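Local coordinates for protein aspartate semialdehyde dehydrogenase (Francisella tularensis subsp. tularensis, PDB 4WOJ) that probably catalyses the NADPH-dependent reductive dephosphorylation of aspartyl-4-phosphate to aspartate semialdehyde, a step toward lysine, methionine and threonine, at residues 88-101 with 127-139. Numbering follows the deposited sequence.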
loop_
_atom_site.group_PDB
_atom_site.type_symbol
_atom_site.label_atom_id
_atom_site.label_comp_id
_atom_site.label_asym_id
_atom_site.label_seq_id
_atom_site.Cartn_x
_atom_site.Cartn_y
_atom_site.Cartn_z
ATOM N N HIS B 88 0.421 27.602 23.434
ATOM C CA HIS B 88 -0.973 27.526 23.811
ATOM C C HIS B 88 -1.145 27.705 25.325
ATOM O O HIS B 88 -2.044 28.427 25.758
ATOM C CB HIS B 88 -1.574 26.218 23.311
ATOM C CG HIS B 88 -2.945 25.943 23.829
ATOM N ND1 HIS B 88 -3.165 25.177 24.948
ATOM C CD2 HIS B 88 -4.168 26.316 23.377
ATOM C CE1 HIS B 88 -4.467 25.107 25.181
ATOM N NE2 HIS B 88 -5.096 25.795 24.242
ATOM N N HIS B 89 -0.280 27.074 26.112
ATOM C CA HIS B 89 -0.389 27.143 27.574
ATOM C C HIS B 89 -0.114 28.553 28.110
ATOM O O HIS B 89 -0.804 29.012 29.032
ATOM C CB HIS B 89 0.524 26.119 28.258
ATOM C CG HIS B 89 1.983 26.413 28.104
ATOM N ND1 HIS B 89 2.690 26.109 26.957
ATOM C CD2 HIS B 89 2.867 26.990 28.953
ATOM C CE1 HIS B 89 3.950 26.473 27.115
ATOM N NE2 HIS B 89 4.083 27.012 28.314
ATOM N N LYS B 90 0.874 29.225 27.524
ATOM C CA LYS B 90 1.177 30.633 27.858
ATOM C C LYS B 90 -0.018 31.572 27.690
ATOM O O LYS B 90 -0.211 32.487 28.491
ATOM C CB LYS B 90 2.315 31.173 26.993
ATOM C CG LYS B 90 3.687 30.603 27.308
ATOM C CD LYS B 90 4.761 31.312 26.488
ATOM C CE LYS B 90 6.000 30.460 26.237
ATOM N NZ LYS B 90 6.440 29.600 27.376
ATOM N N LEU B 91 -0.797 31.349 26.636
ATOM C CA LEU B 91 -2.009 32.120 26.389
ATOM C C LEU B 91 -3.079 31.880 27.440
ATOM O O LEU B 91 -3.718 32.822 27.891
ATOM C CB LEU B 91 -2.588 31.809 25.007
ATOM C CG LEU B 91 -1.736 32.285 23.828
ATOM C CD1 LEU B 91 -2.192 31.632 22.533
ATOM C CD2 LEU B 91 -1.778 33.804 23.707
ATOM N N ARG B 92 -3.312 30.627 27.808
ATOM C CA ARG B 92 -4.358 30.352 28.809
ATOM C C ARG B 92 -3.877 30.841 30.177
ATOM O O ARG B 92 -4.626 31.478 30.911
ATOM C CB ARG B 92 -4.748 28.867 28.856
ATOM C CG ARG B 92 -5.367 28.301 27.582
ATOM C CD ARG B 92 -6.745 28.863 27.284
ATOM N NE ARG B 92 -7.287 28.265 26.058
ATOM C CZ ARG B 92 -8.049 28.894 25.159
ATOM N NH1 ARG B 92 -8.404 30.168 25.330
ATOM N NH2 ARG B 92 -8.466 28.248 24.071
ATOM N N GLU B 93 -2.609 30.559 30.477
ATOM C CA GLU B 93 -1.900 31.096 31.662
ATOM C C GLU B 93 -1.959 32.622 31.745
ATOM O O GLU B 93 -1.981 33.188 32.830
ATOM C CB GLU B 93 -0.420 30.684 31.648
ATOM C CG GLU B 93 -0.127 29.253 32.099
ATOM C CD GLU B 93 1.357 28.918 32.013
ATOM O OE1 GLU B 93 2.120 29.751 31.454
ATOM O OE2 GLU B 93 1.769 27.841 32.506
ATOM N N ALA B 94 -1.955 33.273 30.586
ATOM C CA ALA B 94 -2.062 34.735 30.497
ATOM C C ALA B 94 -3.503 35.228 30.344
ATOM O O ALA B 94 -3.710 36.329 29.856
ATOM C CB ALA B 94 -1.201 35.250 29.353
ATOM N N GLY B 95 -4.485 34.408 30.740
ATOM C CA GLY B 95 -5.906 34.807 30.803
ATOM C C GLY B 95 -6.774 34.665 29.546
ATOM O O GLY B 95 -8.012 34.631 29.650
ATOM N N TRP B 96 -6.146 34.570 28.369
ATOM C CA TRP B 96 -6.861 34.596 27.074
ATOM C C TRP B 96 -7.942 33.508 26.995
ATOM O O TRP B 96 -7.615 32.355 27.095
ATOM C CB TRP B 96 -5.865 34.383 25.930
ATOM C CG TRP B 96 -6.436 34.451 24.546
ATOM C CD1 TRP B 96 -6.909 35.566 23.917
ATOM C CD2 TRP B 96 -6.544 33.377 23.589
ATOM N NE1 TRP B 96 -7.311 35.257 22.637
ATOM C CE2 TRP B 96 -7.107 33.920 22.412
ATOM C CE3 TRP B 96 -6.227 32.008 23.615
ATOM C CZ2 TRP B 96 -7.365 33.141 21.267
ATOM C CZ3 TRP B 96 -6.479 31.235 22.478
ATOM C CH2 TRP B 96 -7.041 31.808 21.316
ATOM N N GLN B 97 -9.204 33.884 26.781
ATOM C CA GLN B 97 -10.310 32.915 26.676
ATOM C C GLN B 97 -10.939 32.756 25.276
ATOM O O GLN B 97 -12.118 32.406 25.149
ATOM C CB GLN B 97 -11.419 33.267 27.647
ATOM C CG GLN B 97 -11.080 33.014 29.095
ATOM C CD GLN B 97 -12.020 33.791 29.985
ATOM O OE1 GLN B 97 -13.203 33.921 29.675
ATOM N NE2 GLN B 97 -11.498 34.356 31.069
ATOM N N GLY B 98 -10.144 32.979 24.241
ATOM C CA GLY B 98 -10.615 32.817 22.887
ATOM C C GLY B 98 -10.492 31.400 22.350
ATOM O O GLY B 98 -9.929 30.507 22.993
ATOM N N PHE B 99 -11.025 31.208 21.149
ATOM C CA PHE B 99 -11.028 29.903 20.495
ATOM C C PHE B 99 -9.715 29.570 19.824
ATOM O O PHE B 99 -9.160 30.350 19.056
ATOM C CB PHE B 99 -12.128 29.819 19.458
ATOM C CG PHE B 99 -13.501 29.980 20.016
ATOM C CD1 PHE B 99 -14.076 31.239 20.115
ATOM C CD2 PHE B 99 -14.237 28.880 20.371
ATOM C CE1 PHE B 99 -15.366 31.396 20.593
ATOM C CE2 PHE B 99 -15.517 29.021 20.845
ATOM C CZ PHE B 99 -16.091 30.279 20.956
ATOM N N TRP B 100 -9.229 28.385 20.136
ATOM C CA TRP B 100 -7.998 27.869 19.578
ATOM C C TRP B 100 -8.399 26.705 18.677
ATOM O O TRP B 100 -8.881 25.665 19.148
ATOM C CB TRP B 100 -7.091 27.394 20.710
ATOM C CG TRP B 100 -5.843 26.753 20.288
ATOM C CD1 TRP B 100 -5.643 25.436 20.096
ATOM C CD2 TRP B 100 -4.586 27.392 20.047
ATOM N NE1 TRP B 100 -4.342 25.204 19.726
ATOM C CE2 TRP B 100 -3.668 26.389 19.703
ATOM C CE3 TRP B 100 -4.144 28.723 20.090
ATOM C CZ2 TRP B 100 -2.325 26.669 19.385
ATOM C CZ3 TRP B 100 -2.805 28.999 19.794
ATOM C CH2 TRP B 100 -1.921 27.982 19.435
ATOM N N ILE B 101 -8.236 26.911 17.376
ATOM C CA ILE B 101 -8.482 25.871 16.388
ATOM C C ILE B 101 -7.098 25.401 15.948
ATOM O O ILE B 101 -6.262 26.203 15.571
ATOM C CB ILE B 101 -9.321 26.392 15.198
ATOM C CG1 ILE B 101 -10.712 26.813 15.667
ATOM C CG2 ILE B 101 -9.488 25.325 14.143
ATOM C CD1 ILE B 101 -11.371 27.843 14.774
ATOM N N ASN B 127 -22.545 21.966 20.816
ATOM C CA ASN B 127 -22.747 21.765 22.247
ATOM C C ASN B 127 -21.536 22.221 23.062
ATOM O O ASN B 127 -21.670 22.690 24.183
ATOM C CB ASN B 127 -22.986 20.295 22.532
ATOM C CG ASN B 127 -23.504 20.059 23.921
ATOM O OD1 ASN B 127 -24.099 20.938 24.534
ATOM N ND2 ASN B 127 -23.275 18.877 24.432
ATOM N N ALA B 128 -20.357 22.074 22.475
ATOM C CA ALA B 128 -19.111 22.414 23.133
ATOM C C ALA B 128 -18.927 23.927 23.205
ATOM O O ALA B 128 -18.586 24.484 24.260
ATOM C CB ALA B 128 -17.926 21.762 22.398
ATOM N N ILE B 129 -19.111 24.585 22.063
ATOM C CA ILE B 129 -19.038 26.039 21.988
ATOM C C ILE B 129 -20.021 26.574 23.013
ATOM O O ILE B 129 -19.668 27.390 23.860
ATOM C CB ILE B 129 -19.425 26.573 20.590
ATOM C CG1 ILE B 129 -18.447 26.071 19.512
ATOM C CG2 ILE B 129 -19.427 28.105 20.591
ATOM C CD1 ILE B 129 -18.918 26.255 18.083
ATOM N N ASP B 130 -21.247 26.057 22.935
ATOM C CA ASP B 130 -22.333 26.395 23.862
ATOM C C ASP B 130 -21.933 26.242 25.338
ATOM O O ASP B 130 -22.318 27.064 26.169
ATOM C CB ASP B 130 -23.573 25.565 23.520
ATOM C CG ASP B 130 -24.804 25.964 24.307
ATOM O OD1 ASP B 130 -24.863 27.092 24.850
ATOM O OD2 ASP B 130 -25.745 25.129 24.377
ATOM N N ASN B 131 -21.152 25.223 25.668
ATOM C CA ASN B 131 -20.796 24.972 27.071
ATOM C C ASN B 131 -19.520 25.690 27.491
ATOM O O ASN B 131 -18.906 25.348 28.508
ATOM C CB ASN B 131 -20.702 23.463 27.361
ATOM C CG ASN B 131 -22.052 22.856 27.719
ATOM O OD1 ASN B 131 -22.810 22.432 26.853
ATOM N ND2 ASN B 131 -22.350 22.796 29.000
ATOM N N GLY B 132 -19.137 26.701 26.723
ATOM C CA GLY B 132 -17.972 27.526 27.033
ATOM C C GLY B 132 -16.652 26.831 26.783
ATOM O O GLY B 132 -15.648 27.185 27.379
ATOM N N LYS B 133 -16.656 25.841 25.896
ATOM C CA LYS B 133 -15.415 25.181 25.475
ATOM C C LYS B 133 -14.771 25.953 24.349
ATOM O O LYS B 133 -15.441 26.549 23.518
ATOM C CB LYS B 133 -15.668 23.744 25.064
ATOM C CG LYS B 133 -15.626 22.780 26.227
ATOM C CD LYS B 133 -16.521 21.617 25.923
ATOM C CE LYS B 133 -16.161 20.419 26.766
ATOM N NZ LYS B 133 -16.906 19.217 26.308
ATOM N N LYS B 134 -13.440 25.985 24.366
ATOM C CA LYS B 134 -12.686 26.861 23.478
ATOM C C LYS B 134 -11.636 26.177 22.594
ATOM O O LYS B 134 -10.963 26.860 21.781
ATOM C CB LYS B 134 -11.992 27.967 24.299
ATOM C CG LYS B 134 -12.864 28.647 25.333
ATOM C CD LYS B 134 -13.824 29.643 24.712
ATOM C CE LYS B 134 -15.085 29.801 25.546
ATOM N NZ LYS B 134 -16.225 30.334 24.759
ATOM N N ASP B 135 -11.440 24.870 22.758
ATOM C CA ASP B 135 -10.373 24.160 22.023
ATOM C C ASP B 135 -10.905 23.124 21.040
ATOM O O ASP B 135 -11.515 22.122 21.416
ATOM C CB ASP B 135 -9.399 23.476 22.987
ATOM C CG ASP B 135 -8.482 24.467 23.700
ATOM O OD1 ASP B 135 -8.114 25.509 23.080
ATOM O OD2 ASP B 135 -8.100 24.195 24.870
ATOM N N PHE B 136 -10.625 23.374 19.766
ATOM C CA PHE B 136 -11.177 22.593 18.670
ATOM C C PHE B 136 -10.070 22.143 17.749
ATOM O O PHE B 136 -9.433 22.952 17.065
ATOM C CB PHE B 136 -12.233 23.407 17.936
ATOM C CG PHE B 136 -13.429 23.743 18.798
ATOM C CD1 PHE B 136 -13.374 24.806 19.674
ATOM C CD2 PHE B 136 -14.560 22.974 18.771
ATOM C CE1 PHE B 136 -14.431 25.107 20.495
ATOM C CE2 PHE B 136 -15.638 23.267 19.586
ATOM C CZ PHE B 136 -15.572 24.336 20.459
ATOM N N ILE B 137 -9.843 20.835 17.745
ATOM C CA ILE B 137 -8.660 20.239 17.148
ATOM C C ILE B 137 -9.021 19.280 16.011
ATOM O O ILE B 137 -9.950 18.478 16.133
ATOM C CB ILE B 137 -7.854 19.452 18.170
ATOM C CG1 ILE B 137 -7.871 20.131 19.542
ATOM C CG2 ILE B 137 -6.439 19.305 17.687
ATOM C CD1 ILE B 137 -7.302 21.543 19.572
ATOM N N GLY B 138 -8.301 19.403 14.896
ATOM C CA GLY B 138 -8.496 18.528 13.741
ATOM C C GLY B 138 -7.916 17.177 14.076
ATOM O O GLY B 138 -6.899 17.095 14.793
ATOM N N SER B 139 -8.566 16.112 13.604
ATOM C CA SER B 139 -8.109 14.746 13.903
ATOM C C SER B 139 -7.034 14.366 12.922
ATOM O O SER B 139 -6.728 15.124 11.993
ATOM C CB SER B 139 -9.243 13.725 13.857
ATOM O OG SER B 139 -9.832 13.651 12.558
#
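Asp135 of strand 135-138 is gripped by His88 and Arg92 of helix 81-93, an example of one buried carboxylate oxygen tying a strand to a helix. Asp135 OD1 accepts from two side chains that arrive from opposite faces of the carboxylate plane: Arg92 NH2 in a salt bridge of 2.9 Å, and His88 NE2 at 3.2 Å on the syn side. The guanidinium is held in position by the loop after the helix, where Arg92 NH1 and NH2 both grip Gly98 O end-on, and NH1 also reaches Trp96 O from above its carbonyl plane. A bend at chi2 (-68°) helps carry the guanidinium to this loop. Trp100 CB lies 3.2 Å from Asp135 OD1, its indole nearly perpendicular to the carboxylate. On the other face of the sheet, Phe99 and Phe136 run side by side; Phe136 CE1 meets the edge of the Phe99 ring, 3.8 Å from Phe99 CD2, while Lys134 CD lies over one Phe99 face. Parallel strand pairing joins Trp100 N to Lys134 O (2.8 Å) and Phe136 N to Trp100 O (2.9 Å). In the Rossmann-type coenzyme domain, strand 99-102 lies between strands 74-77 and 135-138, with strand 113-116 beyond and helix 354-369 packed against Phe99, Ile101 and Ile129.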